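Local coordinates for protein transcriptional regulator, LysR family (Eggerthella lenta, PDB 4PZJ) that probably binds cis-regulatory DNA to control transcription, the chain here being the N-terminal winged helix-turn-helix domain of the longer regulator, at residues D3-T8 with S33-H38; G44-A49 with Q56-G61. All coordinates share one frame; numbering follows the deposited sequence.

Interaction 1 (D3-T8 with S33-H38); sequences DFRVET and SQHIAH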
# COMPACT_ATOMS: atom_id res chain seq x y z
N ASP A 3 -8.58 -2.86 -12.42
CA ASP A 3 -8.95 -1.46 -12.66
C ASP A 3 -10.19 -1.00 -11.89
O ASP A 3 -10.19 0.06 -11.25
CB ASP A 3 -9.15 -1.21 -14.18
CG ASP A 3 -10.25 -2.08 -14.81
OD1 ASP A 3 -10.62 -3.16 -14.28
OD2 ASP A 3 -10.74 -1.67 -15.88
N PHE A 4 -11.22 -1.84 -11.90
CA PHE A 4 -12.48 -1.49 -11.27
C PHE A 4 -12.41 -1.52 -9.75
O PHE A 4 -13.09 -0.73 -9.13
CB PHE A 4 -13.63 -2.34 -11.78
CG PHE A 4 -13.55 -3.77 -11.39
CD1 PHE A 4 -12.94 -4.70 -12.22
CD2 PHE A 4 -14.15 -4.21 -10.21
CE1 PHE A 4 -12.91 -6.04 -11.87
CE2 PHE A 4 -14.12 -5.55 -9.87
CZ PHE A 4 -13.49 -6.46 -10.70
N ARG A 5 -11.61 -2.42 -9.17
CA ARG A 5 -11.44 -2.43 -7.71
C ARG A 5 -10.68 -1.20 -7.29
O ARG A 5 -11.01 -0.58 -6.28
CB ARG A 5 -10.77 -3.70 -7.20
CG ARG A 5 -11.62 -4.93 -7.45
CD ARG A 5 -11.16 -6.09 -6.62
NE ARG A 5 -12.01 -7.23 -6.84
CZ ARG A 5 -11.70 -8.25 -7.64
NH1 ARG A 5 -10.52 -8.28 -8.25
NH2 ARG A 5 -12.55 -9.26 -7.79
N VAL A 6 -9.67 -0.84 -8.07
CA VAL A 6 -8.89 0.37 -7.82
C VAL A 6 -9.80 1.60 -7.88
O VAL A 6 -9.77 2.42 -6.97
CB VAL A 6 -7.73 0.49 -8.81
CG1 VAL A 6 -7.15 1.90 -8.86
CG2 VAL A 6 -6.70 -0.59 -8.52
N GLU A 7 -10.63 1.70 -8.91
CA GLU A 7 -11.56 2.81 -9.06
C GLU A 7 -12.52 2.91 -7.88
O GLU A 7 -12.85 3.98 -7.42
CB GLU A 7 -12.37 2.61 -10.37
CG GLU A 7 -13.46 3.64 -10.65
CD GLU A 7 -14.54 3.14 -11.65
OE1 GLU A 7 -14.64 1.91 -11.89
OE2 GLU A 7 -15.32 3.99 -12.17
N THR A 8 -12.99 1.77 -7.37
CA THR A 8 -13.90 1.81 -6.25
C THR A 8 -13.15 2.30 -5.02
O THR A 8 -13.68 3.14 -4.29
CB THR A 8 -14.49 0.42 -5.99
OG1 THR A 8 -15.35 0.08 -7.10
CG2 THR A 8 -15.32 0.43 -4.77
N SER A 33 -18.70 -2.50 -1.44
CA SER A 33 -18.09 -3.19 -0.32
C SER A 33 -17.40 -4.51 -0.71
O SER A 33 -16.34 -4.80 -0.21
CB SER A 33 -19.12 -3.44 0.78
OG SER A 33 -19.58 -2.27 1.40
N GLN A 34 -17.95 -5.25 -1.69
CA GLN A 34 -17.31 -6.46 -2.20
C GLN A 34 -15.98 -6.16 -2.94
O GLN A 34 -15.01 -6.90 -2.80
CB GLN A 34 -18.30 -7.23 -3.10
CG GLN A 34 -19.45 -7.84 -2.29
CD GLN A 34 -20.73 -8.15 -3.12
OE1 GLN A 34 -20.80 -7.81 -4.31
NE2 GLN A 34 -21.74 -8.78 -2.48
N HIS A 35 -15.91 -5.06 -3.70
CA HIS A 35 -14.68 -4.70 -4.32
C HIS A 35 -13.59 -4.44 -3.29
O HIS A 35 -12.48 -4.90 -3.42
CB HIS A 35 -14.82 -3.44 -5.14
CG HIS A 35 -15.68 -3.57 -6.37
ND1 HIS A 35 -16.16 -2.49 -7.07
CD2 HIS A 35 -16.15 -4.67 -7.01
CE1 HIS A 35 -16.88 -2.91 -8.10
NE2 HIS A 35 -16.89 -4.23 -8.08
N ILE A 36 -13.93 -3.62 -2.29
CA ILE A 36 -13.02 -3.30 -1.21
C ILE A 36 -12.65 -4.57 -0.44
O ILE A 36 -11.48 -4.84 -0.20
CB ILE A 36 -13.63 -2.28 -0.23
CG1 ILE A 36 -14.01 -0.95 -0.91
CG2 ILE A 36 -12.70 -2.03 0.95
CD1 ILE A 36 -12.90 -0.29 -1.69
N ALA A 37 -13.65 -5.36 -0.08
CA ALA A 37 -13.43 -6.59 0.66
C ALA A 37 -12.47 -7.55 -0.08
O ALA A 37 -11.67 -8.21 0.51
CB ALA A 37 -14.75 -7.27 0.93
N HIS A 38 -12.58 -7.64 -1.40
CA HIS A 38 -11.65 -8.45 -2.14
C HIS A 38 -10.19 -7.96 -2.00
O HIS A 38 -9.30 -8.75 -1.86
CB HIS A 38 -12.10 -8.44 -3.61
CG HIS A 38 -11.39 -9.43 -4.47
ND1 HIS A 38 -12.00 -10.60 -4.90
CD2 HIS A 38 -10.15 -9.44 -4.99
CE1 HIS A 38 -11.14 -11.28 -5.64
NE2 HIS A 38 -10.01 -10.60 -5.72
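H35 meets T8 and F4 with two different parts of its imidazole. Its ND1 donates a hydrogen bond to T8 OG1 at 2.7 Å, and the hydroxyl oxygen lies close to the ring plane. The T8 oxygen is set for this by its first torsion, which puts OG1 beside the backbone N and anti to the carbonyl carbon. One face of the same imidazole takes the edge of F4 in a T-shaped stack: the planes stand at 65°, and F4 CD2 comes within 3.5 Å of H35 NE2, offset toward the rim. One edge bond and one face contact together fix the rotation of the H35 ring, and an alanine here would probably leave T8 OG1 without its donor and open a gap beside the F4 edge.

The second part of the contact is a flat stack. R5 is extended from CG to NE and lays its guanidinium on the H38 ring with planes only 4° apart and centres separated by 3.3 Å. R5 NH2 sits over the ring, 3.2 Å from H38 ND1; the geometry is that of a stack, not of a hydrogen bond. F4 CZ lies over the other guanidinium face. Deeper in, T8 CG2 touches I36 CD1 at 4.0 Å in one of the two conformers deposited for I36.

The short helical segments cross at -107° with axes 8.9 Å apart. Such a crossing of helix 3-11 over helix 29-43, which follows helix 18-25, belongs to the three-helix core of the LysR-type helix-turn-helix domain.

Interaction 2 (G44-A49 with Q56-G61); sequences GVPLFA and QLTDAG
T58 reaches P46 through its hydroxyl and L47 through its amide, and these two hydrogen bonds begin the polar part of the contact. T58 OG1 donates to P46 O at 2.7 Å and also accepts from G61 N at 3.0 Å, the N-cap bond of helix 59-68; chi1 of 69° places OG1 between the backbone N and carbonyl carbon, where one oxygen serves both partners. T58 N binds L47 O at 3.1 Å, from above the carbonyl plane.

The strand pairing is antiparallel. A49 and Q56 form a hydrogen-bonded pair, A49 N to Q56 O at 3.0 Å and Q56 N to A49 O at 2.7 Å, while F48 and L57 form the adjoining non-hydrogen-bonded pair, with F48 CA directing a C-H at Q56 O.

Apolar contacts flank these bonds. L57 CD1 approaches F48 CE1 at 3.5 Å, A60 CB meets V45 CG2 at 3.8 Å, and T58 CG2 packs against the L47-F48 peptide.

The contact thus joins the base of hairpin 48-51/54-57 to the start of helix 59-68. F48 faces helix 29-43 beside I36, L47 touches L39 and L64, and A60 meets L63 of the second subunit.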
# COMPACT_ATOMS: atom_id res chain seq x y z
N GLY A 44 -4.54 -8.83 2.75
CA GLY A 44 -4.49 -9.12 4.15
C GLY A 44 -4.40 -7.93 5.05
O GLY A 44 -3.99 -8.05 6.21
N VAL A 45 -4.80 -6.77 4.56
CA VAL A 45 -4.76 -5.55 5.38
C VAL A 45 -6.07 -4.78 5.18
O VAL A 45 -6.63 -4.77 4.05
CB VAL A 45 -3.57 -4.62 5.02
CG1 VAL A 45 -2.25 -5.28 5.39
CG2 VAL A 45 -3.59 -4.24 3.54
N PRO A 46 -6.59 -4.14 6.23
CA PRO A 46 -7.78 -3.35 6.10
C PRO A 46 -7.43 -2.00 5.47
O PRO A 46 -6.34 -1.47 5.73
CB PRO A 46 -8.20 -3.09 7.54
CG PRO A 46 -6.91 -2.99 8.25
CD PRO A 46 -5.99 -3.98 7.58
N LEU A 47 -8.35 -1.48 4.69
CA LEU A 47 -8.15 -0.18 4.02
C LEU A 47 -8.99 0.91 4.66
O LEU A 47 -8.69 2.10 4.54
CB LEU A 47 -8.52 -0.35 2.54
CG LEU A 47 -7.58 -1.26 1.79
CD1 LEU A 47 -8.16 -1.52 0.39
CD2 LEU A 47 -6.12 -0.81 1.67
N PHE A 48 -10.08 0.54 5.28
CA PHE A 48 -10.99 1.44 5.98
C PHE A 48 -11.42 0.84 7.29
O PHE A 48 -11.33 -0.37 7.46
CB PHE A 48 -12.24 1.71 5.16
CG PHE A 48 -11.97 2.36 3.83
CD1 PHE A 48 -11.75 3.70 3.74
CD2 PHE A 48 -11.90 1.58 2.68
CE1 PHE A 48 -11.47 4.27 2.53
CE2 PHE A 48 -11.66 2.16 1.45
CZ PHE A 48 -11.41 3.51 1.38
N ALA A 49 -11.88 1.70 8.19
CA ALA A 49 -12.42 1.26 9.47
C ALA A 49 -13.34 2.32 10.05
O ALA A 49 -13.18 3.50 9.75
CB ALA A 49 -11.31 0.96 10.47
N GLN A 56 -12.83 5.96 8.69
CA GLN A 56 -11.43 6.29 8.68
C GLN A 56 -10.70 5.54 7.56
O GLN A 56 -11.04 4.40 7.24
CB GLN A 56 -10.78 5.84 9.99
CG GLN A 56 -11.49 6.27 11.27
CD GLN A 56 -11.58 7.78 11.44
OE1 GLN A 56 -10.79 8.55 10.89
NE2 GLN A 56 -12.57 8.22 12.21
N LEU A 57 -9.69 6.18 6.99
CA LEU A 57 -8.78 5.55 6.07
C LEU A 57 -7.66 4.99 6.94
O LEU A 57 -7.04 5.71 7.76
CB LEU A 57 -8.21 6.56 5.09
CG LEU A 57 -7.31 6.02 4.02
CD1 LEU A 57 -8.12 5.24 2.98
CD2 LEU A 57 -6.59 7.16 3.32
N THR A 58 -7.39 3.69 6.83
CA THR A 58 -6.32 3.08 7.59
C THR A 58 -4.91 3.46 7.11
O THR A 58 -4.76 4.15 6.09
CB THR A 58 -6.41 1.56 7.55
OG1 THR A 58 -6.11 1.13 6.21
CG2 THR A 58 -7.74 1.09 7.95
N ASP A 59 -3.88 3.07 7.86
CA ASP A 59 -2.51 3.30 7.43
C ASP A 59 -2.26 2.65 6.07
O ASP A 59 -1.66 3.27 5.21
CB ASP A 59 -1.52 2.78 8.45
CG ASP A 59 -1.53 3.59 9.74
OD1 ASP A 59 -2.02 4.73 9.76
OD2 ASP A 59 -0.99 3.08 10.74
N ALA A 60 -2.72 1.43 5.86
CA ALA A 60 -2.56 0.76 4.53
C ALA A 60 -3.36 1.49 3.45
O ALA A 60 -2.90 1.59 2.29
CB ALA A 60 -3.01 -0.68 4.60
N GLY A 61 -4.53 2.00 3.80
CA GLY A 61 -5.38 2.79 2.89
C GLY A 61 -4.61 4.02 2.40
O GLY A 61 -4.62 4.35 1.23

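Interaction 1 closes before interaction 2 opens along the chain, and their centres lie about 13 Å apart on opposite sides of the chain's centre. Helix 29-43 is the element that connects them: it supplies one segment of interaction 1 and leads directly into the 44-49 segment of interaction 2. The two also touch, I36 CG2 lying 4.1 Å from F48 CD2 in one of two I36 conformers. All four segments belong to the same LysR-type DNA-binding domain. Interaction 1 packs helix 3-11 against helix 29-43 within the three-helix core, whereas interaction 2 ties the hairpin wing to helix 59-68, whose start packs against the second subunit, consistent with a dimeric winged helix-turn-helix DNA-binding domain.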